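Local coordinates for outer membrane protein (Bartonella henselae, PDB 2FI9) that is of unknown function and belongs to the DUF498/DUF598 family of uncharacterised proteins, at residues P52-S66 with L81-K94. Sequence-based numbering, arbitrary orientation.
Sequences PVPTQEDISRVLEES and LRLPEELRVLLWEK
The carbonyl O of Leu63 is gripped twice from Ser66, by its backbone N and, weakly, by its OG at 3.1 Å. The hydroxyl can fold back there because OG sits between the backbone N and carbonyl carbon (chi1 63°). From the other segment the bent chain of Lys94 runs alongside, its CD 3.4 Å from Ser66 OG and its CG 3.8 Å from Leu63 CD2, so methylenes make this approach.

Further along, Ile59 CD1 reaches between Leu87 and Leu91, 4.0 Å from the CG of each, and so spans successive turns of helix 85-93. On the surface side, Gln56 crosses Leu90 at nearly a right angle, CG against CD1, while its NE2 lies 3.4 Å from Glu86 CB, an aliphatic atom. Leu87 divides its branches: CD1 meets Gln56, and CD2 comes within 3.4 Å of Pro54 O. Among carbon pairs only Val53 CG1 and Pro84 CG, 3.4 Å apart, are closer than usual van der Waals contact; Pro84 is the N-cap residue of helix 85-93.

The short segments of helices 60-64 and 85-93 run nearly parallel (21°). Val62 and Leu91 both rest on Leu72 of strand 71-75, and helix 85-93 forms the beta-alpha-beta crossover from that strand to parallel strand 97-101. With no hydrogen bond joining them, the two segments are held by carbon packing, including the methylenes of Gln56 and Lys94, while Leu63 O is served within its own segment.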
loop_
_atom_site.group_PDB
_atom_site.type_symbol
_atom_site.label_atom_id
_atom_site.label_comp_id
_atom_site.label_asym_id
_atom_site.label_seq_id
_atom_site.Cartn_x
_atom_site.Cartn_y
_atom_site.Cartn_z
ATOM N N PRO A 52 -2.510 5.075 11.120
ATOM C CA PRO A 52 -1.491 4.298 10.423
ATOM C C PRO A 52 -1.664 2.774 10.461
ATOM O O PRO A 52 -1.013 2.080 9.676
ATOM C CB PRO A 52 -0.203 4.720 11.125
ATOM C CG PRO A 52 -0.633 5.138 12.464
ATOM C CD PRO A 52 -1.968 5.753 12.312
ATOM N N VAL A 53 -2.523 2.261 11.338
ATOM C CA VAL A 53 -2.763 0.815 11.396
ATOM C C VAL A 53 -3.958 0.470 10.507
ATOM O O VAL A 53 -5.062 0.957 10.744
ATOM C CB VAL A 53 -3.075 0.299 12.822
ATOM C CG1 VAL A 53 -3.160 -1.216 12.804
ATOM C CG2 VAL A 53 -2.034 0.760 13.854
ATOM N N PRO A 54 -3.743 -0.368 9.477
ATOM C CA PRO A 54 -4.820 -0.663 8.554
ATOM C C PRO A 54 -5.926 -1.489 9.194
ATOM O O PRO A 54 -5.677 -2.242 10.147
ATOM C CB PRO A 54 -4.137 -1.470 7.447
ATOM C CG PRO A 54 -2.918 -1.981 8.013
ATOM C CD PRO A 54 -2.504 -1.098 9.151
ATOM N N THR A 55 -7.137 -1.313 8.676
ATOM C CA THR A 55 -8.290 -2.082 9.101
ATOM C C THR A 55 -8.600 -3.136 8.039
ATOM O O THR A 55 -7.987 -3.154 6.962
ATOM C CB THR A 55 -9.526 -1.180 9.286
ATOM O OG1 THR A 55 -9.936 -0.676 8.011
ATOM C CG2 THR A 55 -9.210 -0.011 10.204
ATOM N N GLN A 56 -9.549 -4.018 8.348
ATOM C CA GLN A 56 -10.015 -5.009 7.385
ATOM C C GLN A 56 -10.539 -4.351 6.104
ATOM O O GLN A 56 -10.184 -4.775 5.003
ATOM C CB GLN A 56 -11.039 -5.941 8.049
ATOM C CG GLN A 56 -10.399 -6.700 9.232
ATOM C CD GLN A 56 -11.378 -7.442 10.131
ATOM O OE1 GLN A 56 -12.438 -7.897 9.687
ATOM N NE2 GLN A 56 -11.005 -7.592 11.403
ATOM N N GLU A 57 -11.337 -3.292 6.244
ATOM C CA GLU A 57 -11.784 -2.486 5.098
ATOM C C GLU A 57 -10.632 -1.932 4.258
ATOM O O GLU A 57 -10.661 -1.979 3.016
ATOM C CB GLU A 57 -12.602 -1.300 5.580
ATOM C CG GLU A 57 -14.089 -1.520 5.597
ATOM C CD GLU A 57 -14.854 -0.208 5.448
ATOM O OE1 GLU A 57 -16.086 -0.211 5.682
ATOM O OE2 GLU A 57 -14.227 0.828 5.104
ATOM N N ASP A 58 -9.628 -1.386 4.932
ATOM C CA ASP A 58 -8.476 -0.816 4.244
ATOM C C ASP A 58 -7.862 -1.756 3.219
ATOM O O ASP A 58 -7.385 -1.307 2.166
ATOM C CB ASP A 58 -7.407 -0.374 5.239
ATOM C CG ASP A 58 -7.823 0.834 6.022
ATOM O OD1 ASP A 58 -8.783 1.513 5.600
ATOM O OD2 ASP A 58 -7.206 1.112 7.064
ATOM N N ILE A 59 -7.855 -3.048 3.539
ATOM C CA ILE A 59 -7.168 -4.026 2.700
ATOM C C ILE A 59 -8.132 -4.836 1.808
ATOM O O ILE A 59 -7.712 -5.733 1.075
ATOM C CB ILE A 59 -6.252 -4.978 3.538
ATOM C CG1 ILE A 59 -7.084 -5.877 4.465
ATOM C CG2 ILE A 59 -5.210 -4.175 4.329
ATOM C CD1 ILE A 59 -6.376 -7.175 4.854
ATOM N N SER A 60 -9.413 -4.499 1.870
ATOM C CA SER A 60 -10.439 -5.225 1.120
ATOM C C SER A 60 -10.163 -5.324 -0.390
ATOM O O SER A 60 -10.404 -6.364 -0.987
ATOM C CB SER A 60 -11.824 -4.617 1.371
ATOM O OG SER A 60 -11.838 -3.244 1.025
ATOM N N ARG A 61 -9.628 -4.265 -0.998
ATOM C CA ARG A 61 -9.318 -4.314 -2.430
ATOM C C ARG A 61 -8.154 -5.257 -2.736
ATOM O O ARG A 61 -8.124 -5.899 -3.807
ATOM C CB ARG A 61 -9.026 -2.924 -2.985
ATOM C CG ARG A 61 -10.261 -2.133 -3.356
ATOM C CD ARG A 61 -9.850 -0.835 -4.049
ATOM N NE ARG A 61 -10.988 0.017 -4.389
ATOM C CZ ARG A 61 -11.723 -0.098 -5.498
ATOM N NH1 ARG A 61 -11.466 -1.042 -6.402
ATOM N NH2 ARG A 61 -12.725 0.745 -5.716
ATOM N N VAL A 62 -7.202 -5.323 -1.800
ATOM C CA VAL A 62 -6.072 -6.236 -1.906
ATOM C C VAL A 62 -6.567 -7.677 -1.860
ATOM O O VAL A 62 -6.201 -8.489 -2.711
ATOM C CB VAL A 62 -5.032 -5.996 -0.792
ATOM C CG1 VAL A 62 -3.977 -7.096 -0.773
ATOM C CG2 VAL A 62 -4.376 -4.673 -0.992
ATOM N N LEU A 63 -7.412 -7.988 -0.884
ATOM C CA LEU A 63 -7.934 -9.336 -0.756
ATOM C C LEU A 63 -8.683 -9.716 -2.043
ATOM O O LEU A 63 -8.528 -10.820 -2.573
ATOM C CB LEU A 63 -8.844 -9.446 0.478
ATOM C CG LEU A 63 -8.113 -9.210 1.821
ATOM C CD1 LEU A 63 -9.097 -9.223 2.979
ATOM C CD2 LEU A 63 -7.005 -10.242 2.073
ATOM N N GLU A 64 -9.482 -8.787 -2.545
ATOM C CA GLU A 64 -10.324 -9.045 -3.710
ATOM C C GLU A 64 -9.516 -9.293 -4.991
ATOM O O GLU A 64 -9.980 -9.979 -5.904
ATOM C CB GLU A 64 -11.304 -7.881 -3.906
ATOM C CG GLU A 64 -12.382 -7.785 -2.796
ATOM C CD GLU A 64 -13.078 -6.413 -2.747
ATOM O OE1 GLU A 64 -12.975 -5.655 -3.737
ATOM O OE2 GLU A 64 -13.747 -6.098 -1.735
ATOM N N GLU A 65 -8.311 -8.727 -5.056
ATOM C CA GLU A 65 -7.444 -8.874 -6.223
ATOM C C GLU A 65 -6.266 -9.804 -5.927
ATOM O O GLU A 65 -5.230 -9.741 -6.598
ATOM C CB GLU A 65 -6.927 -7.504 -6.661
ATOM C CG GLU A 65 -8.011 -6.577 -7.132
ATOM C CD GLU A 65 -7.477 -5.353 -7.874
ATOM O OE1 GLU A 65 -6.320 -5.360 -8.376
ATOM O OE2 GLU A 65 -8.239 -4.374 -7.950
ATOM N N SER A 66 -6.447 -10.697 -4.960
ATOM C CA SER A 66 -5.338 -11.509 -4.440
ATOM C C SER A 66 -4.768 -12.467 -5.491
ATOM O O SER A 66 -3.610 -12.856 -5.411
ATOM C CB SER A 66 -5.764 -12.271 -3.191
ATOM O OG SER A 66 -6.806 -13.188 -3.480
ATOM N N LEU A 81 4.827 -0.241 12.473
ATOM C CA LEU A 81 3.821 -0.785 13.392
ATOM C C LEU A 81 3.466 -2.217 13.019
ATOM O O LEU A 81 3.538 -2.588 11.856
ATOM C CB LEU A 81 2.554 0.070 13.347
ATOM C CG LEU A 81 2.704 1.561 13.616
ATOM C CD1 LEU A 81 1.330 2.247 13.631
ATOM C CD2 LEU A 81 3.459 1.811 14.933
ATOM N N ARG A 82 3.091 -3.019 14.014
ATOM C CA ARG A 82 2.690 -4.413 13.797
ATOM C C ARG A 82 1.387 -4.532 13.052
ATOM O O ARG A 82 0.478 -3.733 13.236
ATOM C CB ARG A 82 2.552 -5.137 15.149
ATOM C CG ARG A 82 3.859 -5.257 15.914
ATOM C CD ARG A 82 4.865 -6.240 15.278
ATOM N NE ARG A 82 4.231 -7.389 14.618
ATOM C CZ ARG A 82 3.563 -8.364 15.231
ATOM N NH1 ARG A 82 3.410 -8.362 16.552
ATOM N NH2 ARG A 82 3.038 -9.344 14.508
ATOM N N LEU A 83 1.303 -5.548 12.207
ATOM C CA LEU A 83 0.079 -5.859 11.503
ATOM C C LEU A 83 -0.843 -6.577 12.497
ATOM O O LEU A 83 -0.420 -7.531 13.143
ATOM C CB LEU A 83 0.390 -6.764 10.318
ATOM C CG LEU A 83 -0.725 -7.027 9.323
ATOM C CD1 LEU A 83 -1.227 -5.716 8.744
ATOM C CD2 LEU A 83 -0.192 -7.942 8.227
ATOM N N PRO A 84 -2.087 -6.084 12.663
ATOM C CA PRO A 84 -3.026 -6.697 13.601
ATOM C C PRO A 84 -3.311 -8.151 13.228
ATOM O O PRO A 84 -3.290 -8.513 12.045
ATOM C CB PRO A 84 -4.297 -5.854 13.447
ATOM C CG PRO A 84 -3.858 -4.572 12.797
ATOM C CD PRO A 84 -2.653 -4.897 11.989
ATOM N N GLU A 85 -3.589 -8.955 14.240
ATOM C CA GLU A 85 -3.833 -10.392 14.115
ATOM C C GLU A 85 -4.882 -10.724 13.031
ATOM O O GLU A 85 -4.682 -11.609 12.200
ATOM C CB GLU A 85 -4.256 -10.935 15.488
ATOM C CG GLU A 85 -4.583 -12.422 15.547
ATOM C CD GLU A 85 -4.882 -12.902 16.962
ATOM O OE1 GLU A 85 -4.838 -12.089 17.911
ATOM O OE2 GLU A 85 -5.164 -14.104 17.141
ATOM N N GLU A 86 -5.997 -10.005 13.065
ATOM C CA GLU A 86 -7.103 -10.180 12.134
ATOM C C GLU A 86 -6.666 -10.039 10.670
ATOM O O GLU A 86 -7.087 -10.810 9.810
ATOM C CB GLU A 86 -8.196 -9.155 12.449
ATOM C CG GLU A 86 -8.847 -9.326 13.822
ATOM C CD GLU A 86 -8.062 -8.706 15.007
ATOM O OE1 GLU A 86 -6.904 -8.238 14.872
ATOM O OE2 GLU A 86 -8.637 -8.706 16.119
ATOM N N LEU A 87 -5.810 -9.061 10.400
ATOM C CA LEU A 87 -5.308 -8.811 9.054
ATOM C C LEU A 87 -4.280 -9.853 8.627
ATOM O O LEU A 87 -4.220 -10.219 7.462
ATOM C CB LEU A 87 -4.701 -7.404 8.976
ATOM C CG LEU A 87 -5.712 -6.286 8.696
ATOM C CD1 LEU A 87 -6.663 -6.008 9.839
ATOM C CD2 LEU A 87 -4.981 -5.007 8.292
ATOM N N ARG A 88 -3.461 -10.308 9.575
ATOM C CA ARG A 88 -2.466 -11.342 9.294
ATOM C C ARG A 88 -3.156 -12.615 8.810
ATOM O O ARG A 88 -2.736 -13.200 7.813
ATOM C CB ARG A 88 -1.582 -11.616 10.527
ATOM C CG ARG A 88 -0.715 -10.403 10.940
ATOM C CD ARG A 88 0.370 -10.751 11.934
ATOM N NE ARG A 88 -0.105 -11.502 13.089
ATOM C CZ ARG A 88 -0.312 -10.986 14.303
ATOM N NH1 ARG A 88 -0.084 -9.690 14.540
ATOM N NH2 ARG A 88 -0.739 -11.767 15.297
ATOM N N VAL A 89 -4.228 -13.011 9.506
ATOM C CA VAL A 89 -5.077 -14.141 9.100
ATOM C C VAL A 89 -5.673 -13.977 7.693
ATOM O O VAL A 89 -5.519 -14.862 6.852
ATOM C CB VAL A 89 -6.200 -14.402 10.139
ATOM C CG1 VAL A 89 -7.134 -15.525 9.694
ATOM C CG2 VAL A 89 -5.573 -14.765 11.484
ATOM N N LEU A 90 -6.366 -12.870 7.450
ATOM C CA LEU A 90 -6.984 -12.620 6.136
ATOM C C LEU A 90 -5.965 -12.677 4.992
ATOM O O LEU A 90 -6.213 -13.308 3.953
ATOM C CB LEU A 90 -7.685 -11.264 6.143
ATOM C CG LEU A 90 -8.919 -11.114 7.040
ATOM C CD1 LEU A 90 -9.182 -9.635 7.304
ATOM C CD2 LEU A 90 -10.123 -11.780 6.428
ATOM N N LEU A 91 -4.826 -12.012 5.174
ATOM C CA LEU A 91 -3.774 -12.003 4.145
ATOM C C LEU A 91 -3.205 -13.411 3.932
ATOM O O LEU A 91 -3.006 -13.865 2.792
ATOM C CB LEU A 91 -2.688 -10.995 4.497
ATOM C CG LEU A 91 -3.160 -9.545 4.334
ATOM C CD1 LEU A 91 -2.259 -8.556 5.102
ATOM C CD2 LEU A 91 -3.336 -9.176 2.812
ATOM N N TRP A 92 -2.985 -14.122 5.040
ATOM C CA TRP A 92 -2.517 -15.500 4.983
ATOM C C TRP A 92 -3.469 -16.403 4.201
ATOM O O TRP A 92 -3.021 -17.224 3.406
ATOM C CB TRP A 92 -2.299 -16.040 6.413
ATOM C CG TRP A 92 -1.796 -17.453 6.470
ATOM C CD1 TRP A 92 -0.497 -17.854 6.596
ATOM C CD2 TRP A 92 -2.582 -18.651 6.419
ATOM N NE1 TRP A 92 -0.424 -19.222 6.621
ATOM C CE2 TRP A 92 -1.689 -19.738 6.512
ATOM C CE3 TRP A 92 -3.959 -18.909 6.309
ATOM C CZ2 TRP A 92 -2.121 -21.066 6.499
ATOM C CZ3 TRP A 92 -4.395 -20.232 6.281
ATOM C CH2 TRP A 92 -3.475 -21.297 6.385
ATOM N N GLU A 93 -4.775 -16.246 4.432
ATOM C CA GLU A 93 -5.806 -17.040 3.747
ATOM C C GLU A 93 -5.776 -16.861 2.234
ATOM O O GLU A 93 -6.230 -17.720 1.500
ATOM C CB GLU A 93 -7.199 -16.634 4.215
ATOM C CG GLU A 93 -7.521 -16.937 5.652
ATOM C CD GLU A 93 -8.902 -16.428 6.058
ATOM O OE1 GLU A 93 -9.566 -15.723 5.262
ATOM O OE2 GLU A 93 -9.329 -16.735 7.184
ATOM N N LYS A 94 -5.264 -15.720 1.781
ATOM C CA LYS A 94 -5.224 -15.411 0.348
ATOM C C LYS A 94 -3.814 -15.595 -0.204
ATOM O O LYS A 94 -3.536 -15.208 -1.340
ATOM C CB LYS A 94 -5.697 -13.979 0.110
ATOM C CG LYS A 94 -7.157 -13.716 0.459
ATOM C CD LYS A 94 -8.087 -14.351 -0.539
ATOM C CE LYS A 94 -9.519 -14.043 -0.217
ATOM N NZ LYS A 94 -10.392 -14.875 -1.071
#